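Local coordinates for phosphate-binding protein PstS 2 (Streptococcus pneumoniae, PDB 4H1X), which probably serves as the solute-binding subunit of the PstSACB ABC transporter, capturing phosphate for import into the cell, at residues A[108-113]-A[221-226]; A[140-145]-A[227-232]; A[12-17]-A[47-52]; A[59-64]-A[233-238]. One frame throughout, in Å; residues are numbered along the deposited sequence. Where two conformers were deposited one is given.

Contact 1 of 4, residues A[108-113]-A[221-226]; sequences IVWSSN and SLTHDA
Strand 103-110 and the first part of strand 223-236 form an antiparallel ladder in one lobe of this two-lobed periplasmic-binding-protein fold. Four backbone hydrogen bonds join them through two hydrogen-bonded pairs, Ile108 with Asp225 and Trp110 with Thr223, while Val109 and His224 make the non-hydrogen-bonded pair between. The straightest bond runs from Thr223 N to Trp110 O (2.9 Å, 173° at the hydrogen).

Side-chain packing differs on the two faces. On the sheet face that carries Trp110, Thr223 and Asp225, Trp110 has CG in the crowded position between backbone N and carbonyl carbon (chi1 65°), and its indole crosses the Thr223 side chain obliquely. Thr223 CB sits over one face of the Trp110 ring, a CH-pi contact 4.1 Å from the five-membered centroid, and Thr223 CG2 reaches Trp110 CZ2 at 3.6 Å. Asp225 CB approaches Trp110 CZ3 obliquely at 3.7 Å; Asp225 OD2 is hydrogen-bonded to NE2 of His126. On the other face, beta-branched Val109 suits the extended backbone: Val109 CG1 meets His224 CB at 3.7 Å, CG2 turns to Leu222 CD1, and Val109 and Leu222 both pack on Val200 of helix 193-202.

Polar groups near the strand ends are linked by water. The Thr223 hydroxyl OG1 holds two waters; one donates to Trp110 O, and the other accepts a weak 3.3 Å bond from Trp110 NE1.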
loop_
_atom_site.group_PDB
_atom_site.type_symbol
_atom_site.label_atom_id
_atom_site.label_comp_id
_atom_site.label_asym_id
_atom_site.label_seq_id
_atom_site.Cartn_x
_atom_site.Cartn_y
_atom_site.Cartn_z
ATOM N N ILE A 108 -11.132 -3.286 1.174
ATOM C CA ILE A 108 -12.019 -3.493 2.314
ATOM C C ILE A 108 -12.887 -4.699 1.920
ATOM O O ILE A 108 -13.177 -4.902 0.721
ATOM C CB ILE A 108 -12.852 -2.257 2.721
ATOM C CG1 ILE A 108 -13.750 -1.758 1.547
ATOM C CG2 ILE A 108 -11.941 -1.171 3.291
ATOM C CD1 ILE A 108 -14.799 -0.794 1.904
ATOM N N VAL A 109 -13.214 -5.543 2.893
ATOM C CA VAL A 109 -13.995 -6.744 2.646
ATOM C C VAL A 109 -15.124 -6.790 3.663
ATOM O O VAL A 109 -14.941 -6.337 4.789
ATOM C CB VAL A 109 -13.162 -8.058 2.661
ATOM C CG1 VAL A 109 -11.991 -7.992 1.680
ATOM C CG2 VAL A 109 -12.645 -8.387 4.057
ATOM N N TRP A 110 -16.262 -7.340 3.260
ATOM C CA TRP A 110 -17.410 -7.505 4.151
ATOM C C TRP A 110 -18.227 -8.715 3.697
ATOM O O TRP A 110 -18.016 -9.229 2.583
ATOM C CB TRP A 110 -18.276 -6.229 4.188
ATOM C CG TRP A 110 -18.942 -5.890 2.892
ATOM C CD1 TRP A 110 -20.179 -6.288 2.472
ATOM C CD2 TRP A 110 -18.451 -4.990 1.903
ATOM N NE1 TRP A 110 -20.490 -5.685 1.277
ATOM C CE2 TRP A 110 -19.450 -4.873 0.908
ATOM C CE3 TRP A 110 -17.262 -4.256 1.763
ATOM C CZ2 TRP A 110 -19.281 -4.070 -0.235
ATOM C CZ3 TRP A 110 -17.094 -3.467 0.629
ATOM C CH2 TRP A 110 -18.089 -3.389 -0.358
ATOM N N SER A 111 -19.171 -9.147 4.547
ATOM C CA SER A 111 -20.038 -10.267 4.221
ATOM C C SER A 111 -21.485 -9.816 4.345
ATOM O O SER A 111 -21.751 -8.625 4.596
ATOM C CB SER A 111 -19.765 -11.406 5.193
ATOM O OG SER A 111 -20.220 -11.021 6.484
ATOM N N SER A 112 -22.407 -10.777 4.236
ATOM C CA SER A 112 -23.828 -10.557 4.412
ATOM C C SER A 112 -24.112 -10.110 5.863
ATOM O O SER A 112 -25.188 -9.594 6.139
ATOM C CB SER A 112 -24.599 -11.828 4.061
ATOM O OG SER A 112 -24.242 -12.914 4.904
ATOM N N ASN A 113 -23.124 -10.279 6.771
ATOM C CA ASN A 113 -23.238 -9.853 8.182
ATOM C C ASN A 113 -23.089 -8.319 8.368
ATOM O O ASN A 113 -23.354 -7.808 9.473
ATOM C CB ASN A 113 -22.169 -10.566 9.031
ATOM C CG ASN A 113 -22.305 -10.291 10.518
ATOM O OD1 ASN A 113 -23.378 -10.466 11.099
ATOM N ND2 ASN A 113 -21.269 -9.724 11.109
ATOM N N SER A 221 -17.887 -16.115 -0.019
ATOM C CA SER A 221 -18.895 -15.495 0.868
ATOM C C SER A 221 -18.623 -14.003 1.112
ATOM O O SER A 221 -19.388 -13.381 1.838
ATOM C CB SER A 221 -18.985 -16.217 2.219
ATOM O OG SER A 221 -17.919 -15.868 3.095
ATOM N N LEU A 222 -17.550 -13.431 0.532
ATOM C CA LEU A 222 -17.236 -12.025 0.761
ATOM C C LEU A 222 -17.341 -11.169 -0.474
ATOM O O LEU A 222 -17.186 -11.657 -1.604
ATOM C CB LEU A 222 -15.796 -11.835 1.316
ATOM C CG LEU A 222 -15.433 -12.570 2.600
ATOM C CD1 LEU A 222 -14.044 -12.156 3.077
ATOM C CD2 LEU A 222 -16.470 -12.350 3.678
ATOM N N THR A 223 -17.496 -9.856 -0.234
ATOM C CA THR A 223 -17.391 -8.818 -1.257
ATOM C C THR A 223 -16.124 -8.028 -0.907
ATOM O O THR A 223 -15.861 -7.810 0.283
ATOM C CB THR A 223 -18.650 -7.926 -1.293
ATOM O OG1 THR A 223 -19.802 -8.746 -1.495
ATOM C CG2 THR A 223 -18.582 -6.864 -2.398
ATOM N N HIS A 224 -15.290 -7.716 -1.898
ATOM C CA HIS A 224 -14.105 -6.880 -1.687
ATOM C C HIS A 224 -14.243 -5.663 -2.576
ATOM O O HIS A 224 -14.887 -5.720 -3.636
ATOM C CB HIS A 224 -12.775 -7.614 -1.934
ATOM C CG HIS A 224 -12.534 -7.950 -3.368
ATOM N ND1 HIS A 224 -12.953 -9.157 -3.907
ATOM C CD2 HIS A 224 -11.922 -7.229 -4.334
ATOM C CE1 HIS A 224 -12.569 -9.136 -5.172
ATOM N NE2 HIS A 224 -11.960 -7.993 -5.478
ATOM N N ASP A 225 -13.652 -4.566 -2.142
ATOM C CA ASP A 225 -13.744 -3.299 -2.836
ATOM C C ASP A 225 -12.446 -2.511 -2.645
ATOM O O ASP A 225 -12.009 -2.323 -1.507
ATOM C CB ASP A 225 -14.939 -2.550 -2.232
ATOM C CG ASP A 225 -15.082 -1.121 -2.669
ATOM O OD1 ASP A 225 -15.217 -0.887 -3.893
ATOM O OD2 ASP A 225 -15.089 -0.235 -1.786
ATOM N N ALA A 226 -11.823 -2.060 -3.747
ATOM C CA ALA A 226 -10.571 -1.291 -3.618
ATOM C C ALA A 226 -10.887 0.177 -3.316
ATOM O O ALA A 226 -11.413 0.889 -4.177
ATOM C CB ALA A 226 -9.729 -1.418 -4.883
HETATM O O HOH W 1 -20.589 -9.796 0.813
HETATM O O HOH W 2 -22.139 -7.526 -0.911
HETATM O O HOH W 3 -21.627 -13.429 3.227
#

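Contact 2 of 4, residues A[140-145]-A[227-232]; sequences IEAKTE and IALDGI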
loop_
_atom_site.group_PDB
_atom_site.type_symbol
_atom_site.label_atom_id
_atom_site.label_comp_id
_atom_site.label_asym_id
_atom_site.label_seq_id
_atom_site.Cartn_x
_atom_site.Cartn_y
_atom_site.Cartn_z
ATOM N N ILE A 140 -4.029 6.832 -4.613
ATOM C CA ILE A 140 -4.728 6.970 -5.888
ATOM C C ILE A 140 -6.154 6.384 -5.786
ATOM O O ILE A 140 -6.342 5.285 -5.259
ATOM C CB ILE A 140 -3.879 6.321 -6.996
ATOM C CG1 ILE A 140 -2.599 7.174 -7.215
ATOM C CG2 ILE A 140 -4.679 6.156 -8.293
ATOM C CD1 ILE A 140 -1.395 6.438 -7.730
ATOM N N GLU A 141 -7.145 7.158 -6.268
ATOM C CA GLU A 141 -8.563 6.795 -6.272
ATOM C C GLU A 141 -8.886 6.019 -7.565
ATOM O O GLU A 141 -8.864 6.595 -8.653
ATOM C CB GLU A 141 -9.422 8.077 -6.106
ATOM C CG GLU A 141 -10.926 7.862 -6.067
ATOM C CD GLU A 141 -11.372 6.834 -5.046
ATOM O OE1 GLU A 141 -11.375 7.147 -3.832
ATOM O OE2 GLU A 141 -11.676 5.695 -5.466
ATOM N N ALA A 142 -9.180 4.711 -7.430
ATOM C CA ALA A 142 -9.514 3.810 -8.552
ATOM C C ALA A 142 -10.918 4.065 -9.120
ATOM O O ALA A 142 -11.141 3.868 -10.319
ATOM C CB ALA A 142 -9.405 2.359 -8.105
ATOM N N LYS A 143 -11.866 4.472 -8.258
ATOM C CA LYS A 143 -13.245 4.713 -8.677
ATOM C C LYS A 143 -13.370 6.019 -9.450
ATOM O O LYS A 143 -12.745 7.030 -9.103
ATOM C CB LYS A 143 -14.207 4.704 -7.477
ATOM C CG LYS A 143 -14.208 3.398 -6.678
ATOM C CD LYS A 143 -15.010 2.276 -7.348
ATOM C CE LYS A 143 -14.430 0.908 -7.073
ATOM N NZ LYS A 143 -15.329 -0.180 -7.539
ATOM N N THR A 144 -14.162 5.970 -10.527
ATOM C CA THR A 144 -14.441 7.112 -11.399
ATOM C C THR A 144 -15.829 7.668 -11.066
ATOM O O THR A 144 -16.054 8.871 -11.198
ATOM C CB THR A 144 -14.308 6.715 -12.886
ATOM O OG1 THR A 144 -15.240 5.674 -13.200
ATOM C CG2 THR A 144 -12.881 6.295 -13.262
ATOM N N GLU A 145 -16.749 6.786 -10.608
ATOM C CA GLU A 145 -18.129 7.129 -10.241
ATOM C C GLU A 145 -18.201 7.583 -8.786
ATOM O O GLU A 145 -17.656 6.920 -7.900
ATOM C CB GLU A 145 -19.063 5.938 -10.482
ATOM C CG GLU A 145 -19.203 5.580 -11.955
ATOM C CD GLU A 145 -20.109 4.405 -12.269
ATOM O OE1 GLU A 145 -20.949 4.052 -11.415
ATOM O OE2 GLU A 145 -20.000 3.857 -13.389
ATOM N N ILE A 227 -10.574 0.624 -2.095
ATOM C CA ILE A 227 -10.810 2.006 -1.654
ATOM C C ILE A 227 -9.639 2.906 -2.080
ATOM O O ILE A 227 -9.769 4.118 -2.076
ATOM C CB ILE A 227 -11.081 2.108 -0.133
ATOM C CG1 ILE A 227 -9.867 1.680 0.717
ATOM C CG2 ILE A 227 -12.348 1.350 0.234
ATOM C CD1 ILE A 227 -9.906 2.099 2.260
ATOM N N ALA A 228 -8.507 2.316 -2.437
ATOM C CA ALA A 228 -7.326 3.063 -2.864
ATOM C C ALA A 228 -6.347 2.157 -3.568
ATOM O O ALA A 228 -6.344 0.936 -3.335
ATOM C CB ALA A 228 -6.630 3.697 -1.656
ATOM N N LEU A 229 -5.484 2.763 -4.387
ATOM C CA LEU A 229 -4.357 2.081 -5.016
ATOM C C LEU A 229 -3.111 2.691 -4.442
ATOM O O LEU A 229 -2.996 3.923 -4.338
ATOM C CB LEU A 229 -4.369 2.169 -6.549
ATOM C CG LEU A 229 -5.589 1.586 -7.261
ATOM C CD1 LEU A 229 -5.442 1.771 -8.761
ATOM C CD2 LEU A 229 -5.778 0.116 -6.930
ATOM N N ASP A 230 -2.216 1.835 -3.985
ATOM C CA ASP A 230 -0.984 2.284 -3.379
ATOM C C ASP A 230 0.154 1.927 -4.300
ATOM O O ASP A 230 0.472 0.750 -4.438
ATOM C CB ASP A 230 -0.808 1.637 -1.991
ATOM C CG ASP A 230 0.504 1.986 -1.311
ATOM O OD1 ASP A 230 0.853 3.202 -1.260
ATOM O OD2 ASP A 230 1.201 1.051 -0.859
ATOM N N GLY A 231 0.713 2.930 -4.967
ATOM C CA GLY A 231 1.847 2.699 -5.847
ATOM C C GLY A 231 3.124 2.766 -5.023
ATOM O O GLY A 231 3.150 3.373 -3.937
ATOM N N ILE A 232 4.173 2.110 -5.509
ATOM C CA ILE A 232 5.491 2.120 -4.883
ATOM C C ILE A 232 6.472 2.708 -5.903
ATOM O O ILE A 232 6.513 2.261 -7.049
ATOM C CB ILE A 232 5.915 0.716 -4.383
ATOM C CG1 ILE A 232 4.991 0.216 -3.236
ATOM C CG2 ILE A 232 7.401 0.704 -3.953
ATOM C CD1 ILE A 232 5.080 -1.288 -2.958
HETATM O O HOH W 4 -12.063 5.279 -1.995
#
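Leu229 holds CG beside its backbone N (chi1 -59°) and runs on extended, so that its branch point comes up against Ala142, whose CB meets Leu229 CG at 4.0 Å. The methyl of Ala142 points toward the strand and is small enough to fit beside the leucine. Ile140 has CG1 beside its own N (chi1 -69°); its CB lies 4.2 Å from Leu229 CB, and its side chain also packs on Leu73. Ile140 and Leu229 form a single antiparallel hydrogen-bonded pair, with Leu229 N donating to Ile140 O at 2.8 Å and Ile140 N returning a bond to Leu229 O at 3.1 Å. The strand gripped in this way is 223-236, the long strand that passes from one lobe of the binding-protein fold to the other; it turns a corner at Ile227, where Ile227 and Ala228 form a classic beta bulge opposite Phe106. Glu141 starts anti to its backbone N but bends at chi2 (53°), which curls the carboxylate back to its own loop. OE2 accepts there from Lys143 N through its anti lone pair. The other oxygen, Glu141 OE1, takes a 2.7 Å bond from a water that also donates to Ile227 O at 2.6 Å.

Contact 3 of 4, residues A[12-17]-A[47-52]; sequences EVISRE and TAVIQN
Val49, Gln51 and Ser15 bury the most surface where strands 12-16 and 49-51 run parallel as neighbours, in a beta-alpha-beta arrangement whose connection holds helix 21-30 and a small hairpin. The short segments are strongly twisted, 44° apart.

Val49 is bound through its backbone on both sides of its CA: its N donates to Val13 O, and Val49 O receives Ser15 N at 2.8 Å in an almost straight bond (171°). Val49 CG2, in the crowded position between N and carbonyl carbon, touches Ile14 CD1 at 3.5 Å, the two branched side chains lying side by side as suits a strand face. Gln51 continues the ladder, its N donating to Ser15 O at 2.9 Å. The aliphatic part of its side chain does the packing, with Gln51 CG 3.7 Å from Ile14 CG2, before a bend at chi2 leads the amide away from strand 12-16. Ser15, on the opposite face, is compact enough for its CB to take Ile50 CD1 at 3.8 Å, while its hydroxyl, anti to the backbone N (chi1 169°), donates to Arg16 O.

Past the ladder, bends at chi2 and chi3 fold the Arg16 side chain onto Glu17. NH2 of Arg16 also bonds a citrate, probably from the crystallisation liquor. In this salt bridge the guanidinium grips the carboxylate side-on: Arg16 NH2 to Glu17 OE2 at 3.2 Å, and Arg16 NE to the syn lone pair of Glu17 OE1 at 2.8 Å.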
loop_
_atom_site.group_PDB
_atom_site.type_symbol
_atom_site.label_atom_id
_atom_site.label_comp_id
_atom_site.label_asym_id
_atom_site.label_seq_id
_atom_site.Cartn_x
_atom_site.Cartn_y
_atom_site.Cartn_z
ATOM N N GLU A 12 24.137 1.089 -3.106
ATOM C CA GLU A 12 23.791 1.040 -1.684
ATOM C C GLU A 12 22.283 0.797 -1.600
ATOM O O GLU A 12 21.487 1.709 -1.842
ATOM C CB GLU A 12 24.229 2.319 -0.947
ATOM C CG GLU A 12 24.093 2.237 0.570
ATOM C CD GLU A 12 24.079 3.547 1.343
ATOM O OE1 GLU A 12 24.591 4.566 0.824
ATOM O OE2 GLU A 12 23.579 3.542 2.492
ATOM N N VAL A 13 21.894 -0.454 -1.341
ATOM C CA VAL A 13 20.484 -0.821 -1.275
ATOM C C VAL A 13 19.912 -0.378 0.082
ATOM O O VAL A 13 20.437 -0.748 1.136
ATOM C CB VAL A 13 20.299 -2.350 -1.511
ATOM C CG1 VAL A 13 18.843 -2.766 -1.364
ATOM C CG2 VAL A 13 20.856 -2.765 -2.897
ATOM N N ILE A 14 18.859 0.419 0.048
ATOM C CA ILE A 14 18.158 0.857 1.260
ATOM C C ILE A 14 16.910 0.005 1.393
ATOM O O ILE A 14 16.040 0.084 0.529
ATOM C CB ILE A 14 17.794 2.385 1.258
ATOM C CG1 ILE A 14 18.989 3.326 0.884
ATOM C CG2 ILE A 14 17.106 2.805 2.582
ATOM C CD1 ILE A 14 20.244 3.187 1.670
ATOM N N SER A 15 16.819 -0.799 2.456
ATOM C CA SER A 15 15.634 -1.625 2.701
ATOM C C SER A 15 14.803 -1.027 3.834
ATOM O O SER A 15 15.349 -0.357 4.719
ATOM C CB SER A 15 16.052 -3.047 3.070
ATOM O OG SER A 15 14.951 -3.792 3.564
ATOM N N ARG A 16 13.483 -1.290 3.838
ATOM C CA ARG A 16 12.676 -0.903 4.980
ATOM C C ARG A 16 12.894 -1.958 6.081
ATOM O O ARG A 16 13.461 -3.018 5.807
ATOM C CB ARG A 16 11.190 -0.740 4.587
ATOM C CG ARG A 16 10.910 0.641 3.980
ATOM C CD ARG A 16 11.051 1.810 4.993
ATOM N NE ARG A 16 10.194 1.610 6.165
ATOM C CZ ARG A 16 8.889 1.853 6.183
ATOM N NH1 ARG A 16 8.290 2.386 5.124
ATOM N NH2 ARG A 16 8.173 1.567 7.257
ATOM N N GLU A 17 12.522 -1.641 7.334
ATOM C CA GLU A 17 12.714 -2.556 8.462
ATOM C C GLU A 17 11.859 -3.815 8.322
ATOM O O GLU A 17 10.857 -3.805 7.624
ATOM C CB GLU A 17 12.411 -1.841 9.800
ATOM C CG GLU A 17 10.934 -1.651 10.129
ATOM C CD GLU A 17 10.177 -0.592 9.354
ATOM O OE1 GLU A 17 10.770 0.042 8.450
ATOM O OE2 GLU A 17 8.973 -0.408 9.644
ATOM N N THR A 47 23.499 -7.190 2.198
ATOM C CA THR A 47 24.308 -5.974 2.378
ATOM C C THR A 47 23.428 -4.740 2.604
ATOM O O THR A 47 23.951 -3.689 3.005
ATOM C CB THR A 47 25.198 -5.723 1.151
ATOM O OG1 THR A 47 24.371 -5.541 -0.008
ATOM C CG2 THR A 47 26.228 -6.818 0.935
ATOM N N ALA A 48 22.100 -4.845 2.320
ATOM C CA ALA A 48 21.185 -3.703 2.426
ATOM C C ALA A 48 21.148 -3.106 3.826
ATOM O O ALA A 48 21.142 -3.828 4.824
ATOM C CB ALA A 48 19.775 -4.096 1.998
ATOM N N VAL A 49 21.177 -1.775 3.902
ATOM C CA VAL A 49 21.052 -1.088 5.198
ATOM C C VAL A 49 19.566 -0.814 5.410
ATOM O O VAL A 49 18.789 -0.778 4.453
ATOM C CB VAL A 49 21.936 0.179 5.343
ATOM C CG1 VAL A 49 23.423 -0.185 5.262
ATOM C CG2 VAL A 49 21.565 1.234 4.285
ATOM N N ILE A 50 19.170 -0.594 6.650
ATOM C CA ILE A 50 17.754 -0.429 6.996
ATOM C C ILE A 50 17.389 1.001 7.362
ATOM O O ILE A 50 18.106 1.663 8.141
ATOM C CB ILE A 50 17.445 -1.377 8.201
ATOM C CG1 ILE A 50 17.880 -2.846 7.935
ATOM C CG2 ILE A 50 15.988 -1.251 8.689
ATOM C CD1 ILE A 50 17.232 -3.577 6.675
ATOM N N GLN A 51 16.199 1.417 6.895
ATOM C CA GLN A 51 15.550 2.678 7.256
ATOM C C GLN A 51 14.149 2.308 7.802
ATOM O O GLN A 51 13.483 1.423 7.269
ATOM C CB GLN A 51 15.546 3.690 6.118
ATOM C CG GLN A 51 16.932 4.361 5.972
ATOM C CD GLN A 51 17.258 5.341 7.088
ATOM O OE1 GLN A 51 16.390 5.851 7.827
ATOM N NE2 GLN A 51 18.519 5.656 7.204
ATOM N N ASN A 52 13.761 2.957 8.901
ATOM C CA ASN A 52 12.540 2.656 9.658
ATOM C C ASN A 52 11.276 3.362 9.152
ATOM O O ASN A 52 10.182 3.108 9.692
ATOM C CB ASN A 52 12.762 3.029 11.126
ATOM C CG ASN A 52 13.180 4.461 11.308
ATOM O OD1 ASN A 52 14.292 4.846 10.944
ATOM N ND2 ASN A 52 12.280 5.290 11.809
HETATM O O HOH W 5 23.820 -2.795 -0.592
#

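Contact 4 of 4, residues A[59-64]-A[233-238]; sequences SAVQGN and AVVVNN
Val61 O, a carbonyl in the last turn of helix 54-63, is gripped by two donors. The stronger is the side-chain amide of Asn237: Asn237 ND2 lies 2.9 Å from Val61 O and donates along a nearly straight line (164° at the hydrogen); the nitrogen approaches in the carbonyl plane, on a lone pair, and the oxygen lies close to the plane of the amide. As the second, Asn64 N makes a weak 3.4 Å bond to Val61 O. Such carbonyls lose the regular backbone partners found further back in a helix, so a side-chain donor is well placed there. Asn237 reaches this position with CG anti to its backbone N (chi1 -169°). Its OD1 accepts from Asp239 N, and the amide is therefore held at both ends, which helps to fix its rotation. Just past the helix, Asn64 does similar work: its ND2 donates to Ala60 O at 2.8 Å, in the plane of its own amide.

Beside this polar junction, Val61 supplies the apolar part. Its CB points toward the strand, and Val61 CG1, anti to the backbone N, presses on the peptide after Val236, 3.2 Å from Val236 C, which is tight. The other branch, Val61 CG2, meets Val235 CG2 at 4.1 Å, the two valines crossing at about a right angle, and Val80 touches both. Short branched side chains let helix and strand come this close. The result is a helix laid against the sheet, the alpha/beta layering typical of the lobes of periplasmic binding proteins.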
loop_
_atom_site.group_PDB
_atom_site.type_symbol
_atom_site.label_atom_id
_atom_site.label_comp_id
_atom_site.label_asym_id
_atom_site.label_seq_id
_atom_site.Cartn_x
_atom_site.Cartn_y
_atom_site.Cartn_z
ATOM N N SER A 59 15.632 10.462 3.132
ATOM C CA SER A 59 16.857 11.067 3.665
ATOM C C SER A 59 18.107 10.279 3.224
ATOM O O SER A 59 19.112 10.892 2.843
ATOM C CB SER A 59 16.791 11.133 5.190
ATOM O OG SER A 59 18.038 11.549 5.727
ATOM N N ALA A 60 18.066 8.934 3.351
ATOM C CA ALA A 60 19.185 8.073 2.981
ATOM C C ALA A 60 19.481 8.168 1.477
ATOM O O ALA A 60 20.650 8.205 1.087
ATOM C CB ALA A 60 18.888 6.635 3.365
ATOM N N VAL A 61 18.428 8.172 0.626
ATOM C CA VAL A 61 18.637 8.240 -0.838
ATOM C C VAL A 61 19.143 9.648 -1.231
ATOM O O VAL A 61 20.119 9.762 -1.971
ATOM C CB VAL A 61 17.358 7.848 -1.607
ATOM C CG1 VAL A 61 17.513 8.138 -3.097
ATOM C CG2 VAL A 61 17.010 6.375 -1.368
ATOM N N GLN A 62 18.519 10.712 -0.689
ATOM C CA GLN A 62 18.994 12.084 -0.958
ATOM C C GLN A 62 20.448 12.276 -0.452
ATOM O O GLN A 62 21.206 13.030 -1.046
ATOM C CB GLN A 62 18.070 13.126 -0.294
ATOM C CG GLN A 62 18.381 14.565 -0.744
ATOM C CD GLN A 62 17.588 15.640 -0.038
ATOM O OE1 GLN A 62 16.762 15.381 0.846
ATOM N NE2 GLN A 62 17.820 16.888 -0.428
ATOM N N GLY A 63 20.799 11.612 0.652
ATOM C CA GLY A 63 22.099 11.755 1.299
ATOM C C GLY A 63 23.260 10.956 0.739
ATOM O O GLY A 63 24.417 11.163 1.136
ATOM N N ASN A 64 22.973 10.025 -0.182
ATOM C CA ASN A 64 24.014 9.165 -0.727
ATOM C C ASN A 64 23.812 8.986 -2.234
ATOM O O ASN A 64 22.797 8.426 -2.645
ATOM C CB ASN A 64 23.997 7.827 0.025
ATOM C CG ASN A 64 24.256 7.993 1.522
ATOM O OD1 ASN A 64 25.412 8.145 1.974
ATOM N ND2 ASN A 64 23.172 8.134 2.307
ATOM N N ALA A 233 7.202 3.739 -5.504
ATOM C CA ALA A 233 8.224 4.375 -6.330
ATOM C C ALA A 233 9.581 3.844 -5.916
ATOM O O ALA A 233 9.860 3.732 -4.705
ATOM C CB ALA A 233 8.186 5.896 -6.148
ATOM N N VAL A 234 10.409 3.527 -6.895
ATOM C CA VAL A 234 11.804 3.124 -6.687
ATOM C C VAL A 234 12.598 4.384 -6.901
ATOM O O VAL A 234 12.535 4.973 -7.996
ATOM C CB VAL A 234 12.244 1.966 -7.609
ATOM C CG1 VAL A 234 13.720 1.649 -7.383
ATOM C CG2 VAL A 234 11.390 0.728 -7.365
ATOM N N VAL A 235 13.312 4.824 -5.877
ATOM C CA VAL A 235 13.946 6.127 -5.930
ATOM C C VAL A 235 15.476 6.037 -5.816
ATOM O O VAL A 235 16.017 5.205 -5.079
ATOM C CB VAL A 235 13.364 7.085 -4.839
ATOM C CG1 VAL A 235 11.922 7.493 -5.168
ATOM C CG2 VAL A 235 13.443 6.482 -3.421
ATOM N N VAL A 236 16.140 6.926 -6.541
ATOM C CA VAL A 236 17.590 7.084 -6.582
ATOM C C VAL A 236 17.934 8.553 -6.290
ATOM O O VAL A 236 17.046 9.407 -6.252
ATOM C CB VAL A 236 18.200 6.614 -7.939
ATOM C CG1 VAL A 236 17.943 5.127 -8.183
ATOM C CG2 VAL A 236 17.700 7.471 -9.112
ATOM N N ASN A 237 19.220 8.835 -6.088
ATOM C CA ASN A 237 19.675 10.191 -5.851
ATOM C C ASN A 237 19.537 10.991 -7.147
ATOM O O ASN A 237 19.659 10.418 -8.227
ATOM C CB ASN A 237 21.126 10.150 -5.384
ATOM C CG ASN A 237 21.621 11.473 -4.870
ATOM O OD1 ASN A 237 22.048 12.340 -5.628
ATOM N ND2 ASN A 237 21.594 11.639 -3.563
ATOM N N ASN A 238 19.241 12.283 -7.048
ATOM C CA ASN A 238 19.124 13.160 -8.230
ATOM C C ASN A 238 20.419 13.202 -9.079
ATOM O O ASN A 238 20.348 13.472 -10.278
ATOM C CB ASN A 238 18.731 14.569 -7.799
ATOM C CG ASN A 238 17.261 14.721 -7.602
ATOM O OD1 ASN A 238 16.454 14.239 -8.415
ATOM N ND2 ASN A 238 16.882 15.394 -6.520
#

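Contacts 1, 2 and 4 all lie along strand 223-236, which links the two lobes, whereas contact 3 joins other strands of the same mixed sheet. Contacts 1 and 4 mark opposite sides of the chain's centre, their own centres about 38 Å apart; contact 2, its centre about 10 Å from that of the chain, is the most central of the four. All are only partly buried. Contacts 1 and 3 are backbone ladders, one antiparallel and one parallel; contact 2 is a single bridge to a loop, and contact 4 relies on a side-chain amide and valines. Contacts 3 and 4 adjoin through Ile14 and Ala60, while contacts 1 and 2 meet where Ile108 packs on Ile227.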